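Local coordinates for protein mosquitocidal toxin (Bacillus sphaericus, PDB 2CB4) that probably transfers ADP-ribose from NAD+ to target proteins, acting as the catalytic domain of a larger mosquito-killing toxin, at residues R84-F90 / I151-E155; F94-V98 / Y253-F257. The protein carries 1 engineered substitution. One frame throughout, in Å; residues are numbered along the deposited sequence.

Contact 1 of 2, residues R84-F90 / I151-E155; sequences RPPNDIF and IYRYE
Tyr152 and Tyr154 reach from strand 151-155 to the start of helix 86-90, a case of helix-on-sheet packing inside the ADP-ribosyltransferase fold. The short axes run 11.3 Å apart at closest and 28° from parallel, a span that two tyrosine side chains bridge. As alternate residues of one strand, both point toward the helix, each with CG beside its own backbone N and anti to the carbonyl carbon (chi1 -63° for Tyr152), yet they meet it differently. Tyr152 presents a face to Pro85, whose CA lies 4.0 Å from the centroid of the Tyr152 ring in a CH-pi contact, while Pro86 CD comes to 3.5 Å from Tyr152 CE1, the two side chains crossing at about a right angle. The Tyr152 hydroxyl passes on to bond Asn241 O. Tyr154 instead uses its hydroxyl as a donor: OH lies 2.7 Å from Arg84 O, tilted 24° from the carbonyl plane, which ties the strand to the residue just before the N-cap. Pro85 O, meanwhile, takes the backbone N-H groups of Asp88 and Ile89, the first bonds of the helix. Ile89 lies over one face of the Tyr154 ring, CG2 standing 3.9 Å from its centroid; CD1 of the same side chain covers the guanidinium of Arg84, whose charge is met by Asp82. Phe90 approaches the same tyrosine ring at its edge, its CE1 3.7 Å from Tyr154 CE1.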
ATOM      1  N   ARG A  84      11.329 -21.226  22.525  1.00 22.08           N
ATOM      2  CA  ARG A  84      11.850 -19.859  22.526  1.00 21.78           C
ATOM      3  C   ARG A  84      12.892 -19.632  23.614  1.00 26.31           C
ATOM      4  O   ARG A  84      12.734 -20.092  24.732  1.00 24.84           O
ATOM      5  CB  ARG A  84      10.714 -18.822  22.566  1.00 18.52           C
ATOM      6  CG  ARG A  84       9.786 -18.909  21.348  1.00 16.54           C
ATOM      7  CD  ARG A  84       8.511 -18.066  21.564  1.00 21.55           C
ATOM      8  NE  ARG A  84       7.683 -18.653  22.623  1.00 24.93           N
ATOM      9  CZ  ARG A  84       6.696 -18.027  23.245  1.00 37.19           C
ATOM     10  NH1 ARG A  84       6.389 -16.780  22.909  1.00 23.24           N
ATOM     11  NH2 ARG A  84       6.020 -18.649  24.211  1.00 22.73           N
ATOM     12  N   PRO A  85      13.982 -18.932  23.268  1.00 24.29           N
ATOM     13  CA  PRO A  85      15.084 -18.736  24.219  1.00 22.11           C
ATOM     14  C   PRO A  85      14.924 -17.591  25.199  1.00 25.39           C
ATOM     15  O   PRO A  85      14.032 -16.748  25.051  1.00 25.30           O
ATOM     16  CB  PRO A  85      16.278 -18.520  23.298  1.00 22.55           C
ATOM     17  CG  PRO A  85      15.653 -17.770  22.097  1.00 25.77           C
ATOM     18  CD  PRO A  85      14.265 -18.292  21.951  1.00 22.13           C
ATOM     19  N   PRO A  86      15.807 -17.560  26.206  1.00 21.55           N
ATOM     20  CA  PRO A  86      15.752 -16.524  27.248  1.00 20.34           C
ATOM     21  C   PRO A  86      15.725 -15.062  26.765  1.00 25.77           C
ATOM     22  O   PRO A  86      15.081 -14.219  27.403  1.00 25.56           O
ATOM     23  CB  PRO A  86      16.986 -16.810  28.135  1.00 20.80           C
ATOM     24  CG  PRO A  86      17.601 -18.025  27.645  1.00 24.46           C
ATOM     25  CD  PRO A  86      16.924 -18.511  26.405  1.00 20.54           C
ATOM     26  N   ASN A  87      16.432 -14.751  25.674  1.00 23.37           N
ATOM     27  CA  ASN A  87      16.453 -13.369  25.145  1.00 23.55           C
ATOM     28  C   ASN A  87      15.071 -12.903  24.716  1.00 26.82           C
ATOM     29  O   ASN A  87      14.805 -11.711  24.650  1.00 26.85           O
ATOM     30  CB  ASN A  87      17.484 -13.164  24.029  1.00 18.69           C
ATOM     31  CG  ASN A  87      18.879 -13.065  24.563  1.00 28.82           C
ATOM     32  OD1 ASN A  87      19.100 -13.110  25.781  1.00 21.48           O
ATOM     33  ND2 ASN A  87      19.836 -12.908  23.673  1.00 16.97           N
ATOM     34  N   ASP A  88      14.199 -13.864  24.451  1.00 22.43           N
ATOM     35  CA  ASP A  88      12.808 -13.590  24.127  1.00 21.57           C
ATOM     36  C   ASP A  88      11.962 -13.658  25.469  1.00 26.82           C
ATOM     37  O   ASP A  88      11.448 -12.663  25.937  1.00 27.05           O
ATOM     38  CB  ASP A  88      12.300 -14.627  23.107  1.00 21.15           C
ATOM     39  CG  ASP A  88      10.851 -14.382  22.691  1.00 28.09           C
ATOM     40  OD1 ASP A  88      10.212 -13.457  23.242  1.00 31.11           O
ATOM     41  OD2 ASP A  88      10.351 -15.078  21.801  1.00 31.39           O
ATOM     42  N   ILE A  89      11.879 -14.848  26.068  1.00 22.28           N
ATOM     43  CA  ILE A  89      11.100 -15.105  27.278  1.00 20.71           C
ATOM     44  C   ILE A  89      11.388 -14.276  28.535  1.00 25.98           C
ATOM     45  O   ILE A  89      10.440 -13.783  29.177  1.00 25.26           O
ATOM     46  CB  ILE A  89      11.019 -16.637  27.599  1.00 21.57           C
ATOM     47  CG1 ILE A  89      10.552 -17.437  26.349  1.00 19.70           C
ATOM     48  CG2 ILE A  89      10.126 -16.892  28.851  1.00 18.28           C
ATOM     49  CD1 ILE A  89       9.234 -16.921  25.727  1.00 18.92           C
ATOM     50  N   PHE A  90      12.665 -14.108  28.890  1.00 22.74           N
ATOM     51  CA  PHE A  90      13.017 -13.319  30.086  1.00 22.24           C
ATOM     52  C   PHE A  90      12.782 -11.832  29.836  1.00 26.06           C
ATOM     53  O   PHE A  90      12.783 -11.025  30.765  1.00 25.13           O
ATOM     54  CB  PHE A  90      14.472 -13.528  30.529  1.00 23.74           C
ATOM     55  CG  PHE A  90      14.732 -14.843  31.215  1.00 25.01           C
ATOM     56  CD1 PHE A  90      13.709 -15.712  31.498  1.00 26.82           C
ATOM     57  CD2 PHE A  90      16.030 -15.219  31.557  1.00 27.00           C
ATOM     58  CE1 PHE A  90      13.965 -16.934  32.109  1.00 27.45           C
ATOM     59  CE2 PHE A  90      16.272 -16.448  32.166  1.00 28.72           C
ATOM     60  CZ  PHE A  90      15.241 -17.291  32.449  1.00 25.70           C
ATOM     61  N   ILE A 151      15.438 -27.205  23.335  1.00 22.87           N
ATOM     62  CA  ILE A 151      14.196 -26.897  24.020  1.00 21.08           C
ATOM     63  C   ILE A 151      14.537 -26.355  25.408  1.00 25.92           C
ATOM     64  O   ILE A 151      15.593 -26.678  25.996  1.00 24.95           O
ATOM     65  CB  ILE A 151      13.227 -28.126  24.063  1.00 22.92           C
ATOM     66  CG1 ILE A 151      11.810 -27.672  24.455  1.00 22.34           C
ATOM     67  CG2 ILE A 151      13.765 -29.228  24.995  1.00 22.07           C
ATOM     68  CD1 ILE A 151      10.752 -28.695  24.218  1.00 15.83           C
ATOM     69  N   TYR A 152      13.656 -25.508  25.920  1.00 23.55           N
ATOM     70  CA  TYR A 152      13.839 -24.902  27.239  1.00 22.10           C
ATOM     71  C   TYR A 152      12.733 -25.356  28.193  1.00 26.39           C
ATOM     72  O   TYR A 152      11.589 -25.548  27.794  1.00 24.82           O
ATOM     73  CB  TYR A 152      13.795 -23.364  27.107  1.00 21.96           C
ATOM     74  CG  TYR A 152      14.926 -22.819  26.245  1.00 22.07           C
ATOM     75  CD1 TYR A 152      16.153 -22.443  26.821  1.00 22.49           C
ATOM     76  CD2 TYR A 152      14.798 -22.749  24.843  1.00 21.87           C
ATOM     77  CE1 TYR A 152      17.200 -22.007  26.038  1.00 21.43           C
ATOM     78  CE2 TYR A 152      15.868 -22.321  24.047  1.00 21.79           C
ATOM     79  CZ  TYR A 152      17.063 -21.955  24.655  1.00 28.89           C
ATOM     80  OH  TYR A 152      18.133 -21.489  23.904  1.00 29.32           O
ATOM     81  N   ARG A 153      13.084 -25.514  29.464  1.00 24.42           N
ATOM     82  CA  ARG A 153      12.111 -25.848  30.492  1.00 23.29           C
ATOM     83  C   ARG A 153      12.169 -24.696  31.492  1.00 26.31           C
ATOM     84  O   ARG A 153      13.092 -24.604  32.297  1.00 26.06           O
ATOM     85  CB  ARG A 153      12.460 -27.167  31.188  1.00 22.13           C
ATOM     86  CG  ARG A 153      11.242 -27.781  31.955  1.00 24.18           C
ATOM     87  CD  ARG A 153      11.745 -28.933  32.817  1.00 28.54           C
ATOM     88  NE  ARG A 153      12.252 -28.394  34.051  1.00 37.89           N
ATOM     89  CZ  ARG A 153      12.384 -29.076  35.170  1.00 47.41           C
ATOM     90  NH1 ARG A 153      12.072 -30.354  35.208  1.00 31.55           N
ATOM     91  NH2 ARG A 153      12.837 -28.463  36.248  1.00 37.70           N
ATOM     92  N   TYR A 154      11.204 -23.793  31.394  1.00 22.01           N
ATOM     93  CA  TYR A 154      11.138 -22.632  32.261  1.00 21.52           C
ATOM     94  C   TYR A 154      10.492 -22.962  33.594  1.00 25.46           C
ATOM     95  O   TYR A 154       9.514 -23.734  33.642  1.00 23.39           O
ATOM     96  CB  TYR A 154      10.371 -21.475  31.565  1.00 22.50           C
ATOM     97  CG  TYR A 154      11.135 -20.889  30.386  1.00 24.70           C
ATOM     98  CD1 TYR A 154      12.009 -19.817  30.571  1.00 26.39           C
ATOM     99  CD2 TYR A 154      11.007 -21.432  29.079  1.00 24.95           C
ATOM    100  CE1 TYR A 154      12.733 -19.280  29.512  1.00 26.39           C
ATOM    101  CE2 TYR A 154      11.739 -20.886  27.995  1.00 24.80           C
ATOM    102  CZ  TYR A 154      12.599 -19.821  28.243  1.00 29.48           C
ATOM    103  OH  TYR A 154      13.328 -19.288  27.240  1.00 26.70           O
ATOM    104  N   GLU A 155      11.036 -22.342  34.653  1.00 22.76           N
ATOM    105  CA  GLU A 155      10.574 -22.474  36.037  1.00 22.54           C
ATOM    106  C   GLU A 155       9.838 -21.195  36.421  1.00 26.96           C
ATOM    107  O   GLU A 155      10.378 -20.091  36.347  1.00 26.60           O
ATOM    108  CB  GLU A 155      11.754 -22.708  36.984  1.00 23.58           C
ATOM    109  CG  GLU A 155      11.367 -22.798  38.452  1.00 26.59           C
ATOM    110  CD  GLU A 155      12.571 -22.683  39.353  1.00 38.14           C
ATOM    111  OE1 GLU A 155      13.431 -21.807  39.107  1.00 26.78           O
ATOM    112  OE2 GLU A 155      12.700 -23.509  40.275  1.00 34.36           O
TER

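Contact 2 of 2, residues F94-V98 / Y253-F257; sequences FIPRV and YNQDF
Arg97 and Gln255 mark the closest backbone approach, CA to CA 7.8 Å, between two segments without regular secondary structure, the second of which makes a type I beta turn from Asn254 to Phe257. Arg97 points toward the turn and meets three successive residues in different ways. Bent at chi3 (70°), its chain brings the guanidinium against Asn254, whose OD1 sits over one face, toward the rim, 3.3 Å from Arg97 CZ. The amide is tilted 31° from the guanidinium, and the N-H groups of Arg97 are poorly angled for a bond to OD1. Gln255 runs past in the opposite direction, its CD 3.7 Å from Arg97 CG and its NE2 3.0 Å from Ile95 O. Asp256 stands nearly perpendicular, its carboxylate plane 89° from the guanidinium, and OD2 comes to 3.2 Å from Arg97 CD. The opposite charges stay beyond salt-bridge range; one water bridges Asp256 OD2 to the guanidinium NH1, while another runs from the same oxygen to the backbone N of Arg97. Both groups have stronger partners outside the segments, Arg97 NH1 on Asn118 O and Asp256 OD1 in a salt bridge with Arg80. Asn254 has a second role beside the arginine, for OD1 accepts the backbone N of Asp256 at 2.9 Å: an Asx turn overlapping the type I turn, a common way for asparagine to shape a loop.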
ATOM      1  N   PHE A  94       5.584 -14.856  28.915  1.00 23.89           N
ATOM      2  CA  PHE A  94       4.793 -15.722  28.047  1.00 22.15           C
ATOM      3  C   PHE A  94       3.538 -14.979  27.640  1.00 27.20           C
ATOM      4  O   PHE A  94       2.601 -14.841  28.426  1.00 26.62           O
ATOM      5  CB  PHE A  94       4.451 -17.020  28.749  1.00 22.68           C
ATOM      6  CG  PHE A  94       5.650 -17.891  28.993  1.00 23.18           C
ATOM      7  CD1 PHE A  94       6.354 -18.447  27.913  1.00 24.67           C
ATOM      8  CD2 PHE A  94       6.101 -18.138  30.295  1.00 22.69           C
ATOM      9  CE1 PHE A  94       7.472 -19.262  28.138  1.00 24.87           C
ATOM     10  CE2 PHE A  94       7.224 -18.936  30.522  1.00 24.75           C
ATOM     11  CZ  PHE A  94       7.909 -19.506  29.436  1.00 23.07           C
ATOM     12  N   ILE A  95       3.555 -14.470  26.414  1.00 25.12           N
ATOM     13  CA  ILE A  95       2.438 -13.731  25.835  1.00 24.87           C
ATOM     14  C   ILE A  95       1.607 -14.761  25.069  1.00 30.00           C
ATOM     15  O   ILE A  95       2.160 -15.648  24.418  1.00 30.32           O
ATOM     16  CB  ILE A  95       2.969 -12.608  24.888  1.00 27.19           C
ATOM     17  CG1 ILE A  95       3.865 -11.630  25.686  1.00 27.26           C
ATOM     18  CG2 ILE A  95       1.811 -11.857  24.194  1.00 24.75           C
ATOM     19  CD1 ILE A  95       4.577 -10.588  24.772  1.00 23.53           C
ATOM     20  N   PRO A  96       0.284 -14.694  25.202  1.00 27.00           N
ATOM     21  CA  PRO A  96      -0.582 -15.682  24.544  1.00 25.99           C
ATOM     22  C   PRO A  96      -0.611 -15.547  23.017  1.00 31.13           C
ATOM     23  O   PRO A  96      -0.256 -14.503  22.468  1.00 30.26           O
ATOM     24  CB  PRO A  96      -1.982 -15.374  25.127  1.00 26.49           C
ATOM     25  CG  PRO A  96      -1.767 -14.480  26.253  1.00 30.39           C
ATOM     26  CD  PRO A  96      -0.487 -13.759  26.044  1.00 26.32           C
ATOM     27  N   ARG A  97      -1.065 -16.600  22.337  1.00 28.50           N
ATOM     28  CA  ARG A  97      -1.178 -16.557  20.884  1.00 28.28           C
ATOM     29  C   ARG A  97      -2.154 -15.487  20.394  1.00 34.62           C
ATOM     30  O   ARG A  97      -1.943 -14.924  19.332  1.00 35.46           O
ATOM     31  CB  ARG A  97      -1.502 -17.925  20.313  1.00 24.87           C
ATOM     32  CG  ARG A  97      -0.342 -18.872  20.511  1.00 27.77           C
ATOM     33  CD  ARG A  97      -0.759 -20.300  20.255  1.00 25.14           C
ATOM     34  NE  ARG A  97      -1.010 -20.514  18.845  1.00 29.56           N
ATOM     35  CZ  ARG A  97      -1.752 -21.504  18.361  1.00 45.48           C
ATOM     36  NH1 ARG A  97      -2.323 -22.404  19.167  1.00 29.08           N
ATOM     37  NH2 ARG A  97      -1.910 -21.608  17.065  1.00 31.18           N
ATOM     38  N   VAL A  98      -3.199 -15.192  21.174  1.00 31.83           N
ATOM     39  CA  VAL A  98      -4.157 -14.128  20.841  1.00 31.31           C
ATOM     40  C   VAL A  98      -3.881 -12.972  21.830  1.00 37.09           C
ATOM     41  O   VAL A  98      -3.868 -13.161  23.042  1.00 35.53           O
ATOM     42  CB  VAL A  98      -5.619 -14.612  20.954  1.00 34.74           C
ATOM     43  CG1 VAL A  98      -6.593 -13.444  20.809  1.00 33.87           C
ATOM     44  CG2 VAL A  98      -5.905 -15.683  19.918  1.00 33.95           C
ATOM     45  N   TYR A 253       4.370 -20.228  13.205  1.00 57.45           N
ATOM     46  CA  TYR A 253       4.944 -21.132  14.230  1.00 55.72           C
ATOM     47  C   TYR A 253       3.974 -21.199  15.409  1.00 54.39           C
ATOM     48  O   TYR A 253       3.373 -20.191  15.802  1.00 55.40           O
ATOM     49  CB  TYR A 253       6.360 -20.642  14.659  1.00 55.78           C
ATOM     50  CG  TYR A 253       6.853 -20.962  16.076  1.00 55.00           C
ATOM     51  CD1 TYR A 253       7.334 -22.241  16.410  1.00 56.47           C
ATOM     52  CD2 TYR A 253       6.911 -19.955  17.057  1.00 54.60           C
ATOM     53  CE1 TYR A 253       7.797 -22.529  17.721  1.00 56.49           C
ATOM     54  CE2 TYR A 253       7.387 -20.220  18.347  1.00 54.89           C
ATOM     55  CZ  TYR A 253       7.824 -21.509  18.671  1.00 61.66           C
ATOM     56  OH  TYR A 253       8.277 -21.777  19.936  1.00 61.82           O
ATOM     57  N   ASN A 254       3.788 -22.392  15.956  1.00 44.01           N
ATOM     58  CA  ASN A 254       2.902 -22.520  17.104  1.00 39.73           C
ATOM     59  C   ASN A 254       3.778 -22.685  18.352  1.00 34.60           C
ATOM     60  O   ASN A 254       4.330 -23.746  18.594  1.00 31.55           O
ATOM     61  CB  ASN A 254       1.944 -23.700  16.920  1.00 34.14           C
ATOM     62  CG  ASN A 254       0.958 -23.839  18.056  1.00 43.12           C
ATOM     63  OD1 ASN A 254       1.022 -23.132  19.064  1.00 39.81           O
ATOM     64  ND2 ASN A 254       0.082 -24.803  17.933  1.00 32.42           N
ATOM     65  N   GLN A 255       3.907 -21.605  19.110  1.00 28.82           N
ATOM     66  CA  GLN A 255       4.701 -21.578  20.344  1.00 27.27           C
ATOM     67  C   GLN A 255       4.178 -22.541  21.413  1.00 31.13           C
ATOM     68  O   GLN A 255       4.911 -22.898  22.351  1.00 31.48           O
ATOM     69  CB  GLN A 255       4.748 -20.162  20.901  1.00 27.71           C
ATOM     70  CG  GLN A 255       3.394 -19.651  21.303  1.00 36.19           C
ATOM     71  CD  GLN A 255       3.280 -18.176  21.188  1.00 47.33           C
ATOM     72  OE1 GLN A 255       3.633 -17.608  20.176  1.00 50.70           O
ATOM     73  NE2 GLN A 255       2.784 -17.534  22.234  1.00 35.65           N
ATOM     74  N   ASP A 256       2.925 -22.992  21.270  1.00 26.43           N
ATOM     75  CA  ASP A 256       2.325 -23.930  22.247  1.00 25.66           C
ATOM     76  C   ASP A 256       2.304 -25.382  21.777  1.00 30.08           C
ATOM     77  O   ASP A 256       1.685 -26.221  22.408  1.00 30.08           O
ATOM     78  CB  ASP A 256       0.862 -23.556  22.577  1.00 26.80           C
ATOM     79  CG  ASP A 256       0.725 -22.189  23.220  1.00 34.00           C
ATOM     80  OD1 ASP A 256       1.724 -21.685  23.787  1.00 33.65           O
ATOM     81  OD2 ASP A 256      -0.394 -21.628  23.161  1.00 37.63           O
ATOM     82  N   PHE A 257       2.953 -25.695  20.664  1.00 26.17           N
ATOM     83  CA  PHE A 257       2.909 -27.061  20.170  1.00 24.45           C
ATOM     84  C   PHE A 257       3.384 -28.070  21.209  1.00 29.75           C
ATOM     85  O   PHE A 257       2.790 -29.131  21.393  1.00 30.85           O
ATOM     86  CB  PHE A 257       3.707 -27.193  18.855  1.00 24.71           C
ATOM     87  CG  PHE A 257       3.414 -28.468  18.093  1.00 24.14           C
ATOM     88  CD1 PHE A 257       2.221 -28.607  17.363  1.00 24.04           C
ATOM     89  CD2 PHE A 257       4.305 -29.551  18.147  1.00 23.72           C
ATOM     90  CE1 PHE A 257       1.930 -29.790  16.679  1.00 23.33           C
ATOM     91  CE2 PHE A 257       4.031 -30.737  17.449  1.00 25.50           C
ATOM     92  CZ  PHE A 257       2.851 -30.857  16.712  1.00 23.03           C
TER
HETATM   93  O   HOH W   1      -1.238 -19.076  23.910  1.00 23.54           O
HETATM   94  O   HOH W   2      -2.404 -22.450  21.823  1.00 29.94           O

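Along the chain the segments alternate, 84-90, 94-98, 151-155, 253-257, so the two contacts cross and bind parts far apart in sequence. Their centres lie about 13 Å apart. Helix 86-92 leads directly into 94-98, and Phe94 of contact 2 carries the junction: its ring packs edge-to-face on Tyr154 of contact 1 and also touches Ile89. A second bridge forms where Arg84 lies against Tyr253 and Gln255. Strand 78-82 joins in too, pairing antiparallel with strand 150-156 while its Asp82 is touched by Tyr253. The late loop is thereby held against strand 78-82 of the mixed sheet and the residues leading into helix 86-92 of the catalytic domain.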